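Local coordinates for protein globin (Geobacter sulfurreducens, PDB 2W31) that binds heme b as the globin domain of a globin-coupled sensor, with two histidines on the iron, and is probably able to bind oxygen, at residues L24-L35 with F113-F122. Sequence-based numbering, arbitrary orientation. Where two conformers were deposited one is given.
Sequences LFPLAETNKERL and FTLSIIQDNF
Phe113 fits its ring between Leu35 and Arg34 in an interface with no direct hydrogen bond between the segments. CG lies anti to the backbone N (chi1 -179°), which carries the ring across to helix 32-44. Leu35 CB lies over one ring face in a CH-pi contact, 3.9 Å from the centroid, and Leu35 CD2 follows over CG and CD2. In one of its two conformers Arg34, bent at chi3, lays a guanidinium face over the CE1-CZ rim of Phe113, planes 28° apart and NH2 3.4 Å from CE1; NH2 also gives a weak bond to a water that donates to Phe113 O (2.9 Å). With an alanine at Phe113, Leu35 would probably lose the ring it packs on, the guanidinium its stacking surface, and a gap would open between the helices. Next along, Ile117 CD1 meets Asn31 CB at 3.8 Å, while Leu27 CD1 reaches Ile117 CG2, Asn121 CB and Phe122 CE2. Asn121 ND2 is tied back to Ile117 O (2.8 Å, 171°), fixing its amide beside Leu27. Leu24 CD2 approaches Phe122 CE2 obliquely at 3.6 Å. Within this globin fold, helices 25-30 and 32-44 thus pack on the C-terminal half of helix 100-121; Leu35 also touches Phe70 of helix 62-72, which bears heme ligand His66.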
loop_
_atom_site.group_PDB
_atom_site.type_symbol
_atom_site.label_atom_id
_atom_site.label_comp_id
_atom_site.label_asym_id
_atom_site.label_seq_id
_atom_site.Cartn_x
_atom_site.Cartn_y
_atom_site.Cartn_z
ATOM N N LEU A 24 12.880 -6.827 -13.594
ATOM C CA LEU A 24 13.414 -6.764 -12.222
ATOM C C LEU A 24 13.705 -8.124 -11.590
ATOM O O LEU A 24 14.265 -8.197 -10.484
ATOM C CB LEU A 24 12.443 -5.961 -11.317
ATOM C CG LEU A 24 12.296 -4.498 -11.668
ATOM C CD1 LEU A 24 11.022 -3.968 -10.982
ATOM C CD2 LEU A 24 13.512 -3.669 -11.200
ATOM N N PHE A 25 13.398 -9.216 -12.301
ATOM C CA PHE A 25 13.562 -10.536 -11.712
ATOM C C PHE A 25 15.024 -10.780 -11.206
ATOM O O PHE A 25 15.232 -11.226 -10.055
ATOM C CB PHE A 25 13.070 -11.678 -12.651
ATOM C CG PHE A 25 13.079 -13.000 -11.972
ATOM C CD1 PHE A 25 11.905 -13.522 -11.434
ATOM C CD2 PHE A 25 14.289 -13.717 -11.816
ATOM C CE1 PHE A 25 11.914 -14.728 -10.719
ATOM C CE2 PHE A 25 14.301 -14.918 -11.123
ATOM C CZ PHE A 25 13.109 -15.428 -10.572
ATOM N N PRO A 26 16.037 -10.464 -12.054
ATOM C CA PRO A 26 17.414 -10.691 -11.570
ATOM C C PRO A 26 17.757 -9.957 -10.270
ATOM O O PRO A 26 18.378 -10.551 -9.389
ATOM C CB PRO A 26 18.290 -10.198 -12.753
ATOM C CG PRO A 26 17.429 -10.362 -13.977
ATOM C CD PRO A 26 16.015 -10.001 -13.458
ATOM N N LEU A 27 17.346 -8.704 -10.132
ATOM C CA LEU A 27 17.579 -7.986 -8.884
ATOM C C LEU A 27 16.842 -8.550 -7.695
ATOM O O LEU A 27 17.378 -8.635 -6.580
ATOM C CB LEU A 27 17.231 -6.520 -9.046
ATOM C CG LEU A 27 18.349 -5.682 -9.652
ATOM C CD1 LEU A 27 17.845 -4.295 -9.990
ATOM C CD2 LEU A 27 19.606 -5.633 -8.718
ATOM N N ALA A 28 15.592 -8.944 -7.922
ATOM C CA ALA A 28 14.816 -9.545 -6.841
ATOM C C ALA A 28 15.438 -10.842 -6.392
ATOM O O ALA A 28 15.569 -11.100 -5.191
ATOM C CB ALA A 28 13.364 -9.743 -7.258
ATOM N N GLU A 29 15.865 -11.651 -7.368
ATOM C CA GLU A 29 16.497 -12.914 -7.055
ATOM C C GLU A 29 17.822 -12.732 -6.313
ATOM O O GLU A 29 18.059 -13.392 -5.315
ATOM C CB GLU A 29 16.675 -13.723 -8.338
ATOM C CG GLU A 29 16.777 -15.195 -8.080
ATOM C CD GLU A 29 18.184 -15.619 -7.726
ATOM O OE1 GLU A 29 19.152 -14.888 -8.062
ATOM O OE2 GLU A 29 18.324 -16.689 -7.111
ATOM N N THR A 30 18.638 -11.793 -6.772
ATOM C CA THR A 30 19.911 -11.441 -6.110
ATOM C C THR A 30 19.708 -11.048 -4.640
ATOM O O THR A 30 20.536 -11.408 -3.755
ATOM C CB THR A 30 20.595 -10.292 -6.874
ATOM O OG1 THR A 30 21.070 -10.780 -8.138
ATOM C CG2 THR A 30 21.778 -9.677 -6.081
ATOM N N ASN A 31 18.603 -10.333 -4.396
ATOM C CA ASN A 31 18.277 -9.758 -3.087
ATOM C C ASN A 31 17.315 -10.568 -2.212
ATOM O O ASN A 31 16.913 -10.111 -1.135
ATOM C CB ASN A 31 17.714 -8.351 -3.283
ATOM C CG ASN A 31 18.786 -7.356 -3.640
ATOM O OD1 ASN A 31 19.006 -7.054 -4.808
ATOM N ND2 ASN A 31 19.478 -6.855 -2.625
ATOM N N LYS A 32 16.948 -11.773 -2.658
ATOM C CA LYS A 32 15.898 -12.528 -2.021
ATOM C C LYS A 32 16.211 -12.881 -0.563
ATOM O O LYS A 32 15.333 -12.808 0.297
ATOM C CB LYS A 32 15.538 -13.779 -2.860
ATOM C CG LYS A 32 16.543 -14.929 -2.870
ATOM C CD LYS A 32 16.039 -15.993 -3.871
ATOM C CE LYS A 32 16.760 -17.331 -3.723
ATOM N NZ LYS A 32 18.164 -17.194 -4.155
ATOM N N GLU A 33 17.462 -13.254 -0.291
ATOM C CA GLU A 33 17.847 -13.603 1.090
ATOM C C GLU A 33 17.885 -12.381 2.029
ATOM O O GLU A 33 17.505 -12.489 3.213
ATOM C CB GLU A 33 19.194 -14.367 1.128
ATOM C CG GLU A 33 19.141 -15.721 0.434
ATOM C CD GLU A 33 19.523 -15.653 -1.042
ATOM O OE1 GLU A 33 19.792 -14.547 -1.574
ATOM O OE2 GLU A 33 19.576 -16.729 -1.679
ATOM N N ARG A 34 18.371 -11.248 1.511
ATOM C CA ARG A 34 18.382 -9.978 2.241
ATOM C C ARG A 34 16.943 -9.602 2.628
ATOM O O ARG A 34 16.667 -9.270 3.806
ATOM C CB ARG A 34 18.976 -8.868 1.375
ATOM C CG ARG A 34 20.386 -8.435 1.728
ATOM C CD ARG A 34 20.790 -7.144 1.014
ATOM N NE ARG A 34 20.139 -5.992 1.627
ATOM C CZ ARG A 34 19.344 -5.118 1.003
ATOM N NH1 ARG A 34 19.093 -5.197 -0.300
ATOM N NH2 ARG A 34 18.808 -4.130 1.699
ATOM N N LEU A 35 16.033 -9.698 1.642
ATOM C CA LEU A 35 14.597 -9.475 1.867
ATOM C C LEU A 35 14.075 -10.436 2.939
ATOM O O LEU A 35 13.453 -10.012 3.907
ATOM C CB LEU A 35 13.788 -9.594 0.548
ATOM C CG LEU A 35 12.260 -9.343 0.593
ATOM C CD1 LEU A 35 11.505 -10.611 1.018
ATOM C CD2 LEU A 35 11.877 -8.160 1.512
ATOM N N PHE A 113 11.506 -2.016 1.093
ATOM C CA PHE A 113 12.709 -2.741 0.672
ATOM C C PHE A 113 12.837 -2.698 -0.854
ATOM O O PHE A 113 13.940 -2.435 -1.410
ATOM C CB PHE A 113 12.594 -4.195 1.131
ATOM C CG PHE A 113 13.805 -5.065 0.772
ATOM C CD1 PHE A 113 14.904 -5.194 1.640
ATOM C CD2 PHE A 113 13.834 -5.746 -0.449
ATOM C CE1 PHE A 113 16.011 -5.976 1.285
ATOM C CE2 PHE A 113 14.942 -6.565 -0.799
ATOM C CZ PHE A 113 16.020 -6.650 0.057
ATOM N N THR A 114 11.728 -2.983 -1.549
ATOM C CA THR A 114 11.759 -3.068 -3.013
ATOM C C THR A 114 11.958 -1.710 -3.661
ATOM O O THR A 114 12.720 -1.588 -4.641
ATOM C CB THR A 114 10.487 -3.741 -3.509
ATOM O OG1 THR A 114 10.345 -4.987 -2.821
ATOM C CG2 THR A 114 10.582 -4.047 -5.008
ATOM N N LEU A 115 11.377 -0.659 -3.082
ATOM C CA LEU A 115 11.588 0.655 -3.667
ATOM C C LEU A 115 13.024 1.132 -3.455
ATOM O O LEU A 115 13.543 1.940 -4.291
ATOM C CB LEU A 115 10.558 1.694 -3.180
ATOM C CG LEU A 115 9.132 1.404 -3.639
ATOM C CD1 LEU A 115 8.297 2.715 -3.480
ATOM C CD2 LEU A 115 8.863 0.753 -4.969
ATOM N N SER A 116 13.640 0.692 -2.364
ATOM C CA SER A 116 15.062 1.020 -2.174
ATOM C C SER A 116 15.936 0.327 -3.211
ATOM O O SER A 116 16.881 0.953 -3.724
ATOM C CB SER A 116 15.515 0.760 -0.747
ATOM O OG SER A 116 15.117 1.900 0.004
ATOM N N ILE A 117 15.639 -0.934 -3.546
ATOM C CA ILE A 117 16.361 -1.602 -4.675
ATOM C C ILE A 117 16.227 -0.809 -5.968
ATOM O O ILE A 117 17.223 -0.601 -6.711
ATOM C CB ILE A 117 15.789 -3.039 -4.937
ATOM C CG1 ILE A 117 16.121 -3.958 -3.768
ATOM C CG2 ILE A 117 16.284 -3.656 -6.273
ATOM C CD1 ILE A 117 15.453 -5.351 -3.968
ATOM N N ILE A 118 15.026 -0.327 -6.258
ATOM C CA ILE A 118 14.809 0.443 -7.472
ATOM C C ILE A 118 15.595 1.746 -7.428
ATOM O O ILE A 118 16.271 2.094 -8.416
ATOM C CB ILE A 118 13.307 0.697 -7.701
ATOM C CG1 ILE A 118 12.588 -0.630 -8.001
ATOM C CG2 ILE A 118 13.118 1.724 -8.833
ATOM C CD1 ILE A 118 11.078 -0.474 -8.122
ATOM N N GLN A 119 15.521 2.491 -6.318
ATOM C CA GLN A 119 16.239 3.774 -6.215
ATOM C C GLN A 119 17.744 3.570 -6.415
ATOM O O GLN A 119 18.422 4.364 -7.095
ATOM C CB GLN A 119 15.963 4.404 -4.850
ATOM C CG GLN A 119 16.391 5.829 -4.727
ATOM C CD GLN A 119 16.223 6.310 -3.297
ATOM O OE1 GLN A 119 15.216 6.013 -2.611
ATOM N NE2 GLN A 119 17.210 7.032 -2.830
ATOM N N ASP A 120 18.256 2.495 -5.828
ATOM C CA ASP A 120 19.692 2.239 -5.790
ATOM C C ASP A 120 20.274 1.679 -7.104
ATOM O O ASP A 120 21.509 1.689 -7.292
ATOM C CB ASP A 120 20.023 1.361 -4.589
ATOM C CG ASP A 120 19.731 2.075 -3.268
ATOM O OD1 ASP A 120 19.671 3.313 -3.270
ATOM O OD2 ASP A 120 19.572 1.411 -2.232
ATOM N N ASN A 121 19.407 1.236 -8.019
ATOM C CA ASN A 121 19.864 0.567 -9.261
ATOM C C ASN A 121 19.472 1.232 -10.580
ATOM O O ASN A 121 19.993 0.854 -11.655
ATOM C CB ASN A 121 19.431 -0.901 -9.267
ATOM C CG ASN A 121 20.202 -1.716 -8.280
ATOM O OD1 ASN A 121 21.321 -2.182 -8.580
ATOM N ND2 ASN A 121 19.646 -1.891 -7.082
ATOM N N PHE A 122 18.607 2.236 -10.500
ATOM C CA PHE A 122 18.073 2.927 -11.677
ATOM C C PHE A 122 18.218 4.455 -11.541
ATOM O O PHE A 122 17.309 5.136 -11.019
ATOM C CB PHE A 122 16.616 2.481 -11.949
ATOM C CG PHE A 122 16.510 1.022 -12.267
ATOM C CD1 PHE A 122 16.731 0.583 -13.566
ATOM C CD2 PHE A 122 16.253 0.086 -11.258
ATOM C CE1 PHE A 122 16.685 -0.778 -13.864
ATOM C CE2 PHE A 122 16.215 -1.260 -11.538
ATOM C CZ PHE A 122 16.429 -1.701 -12.839
HETATM O O HOH W 1 16.676 -2.424 -0.392
#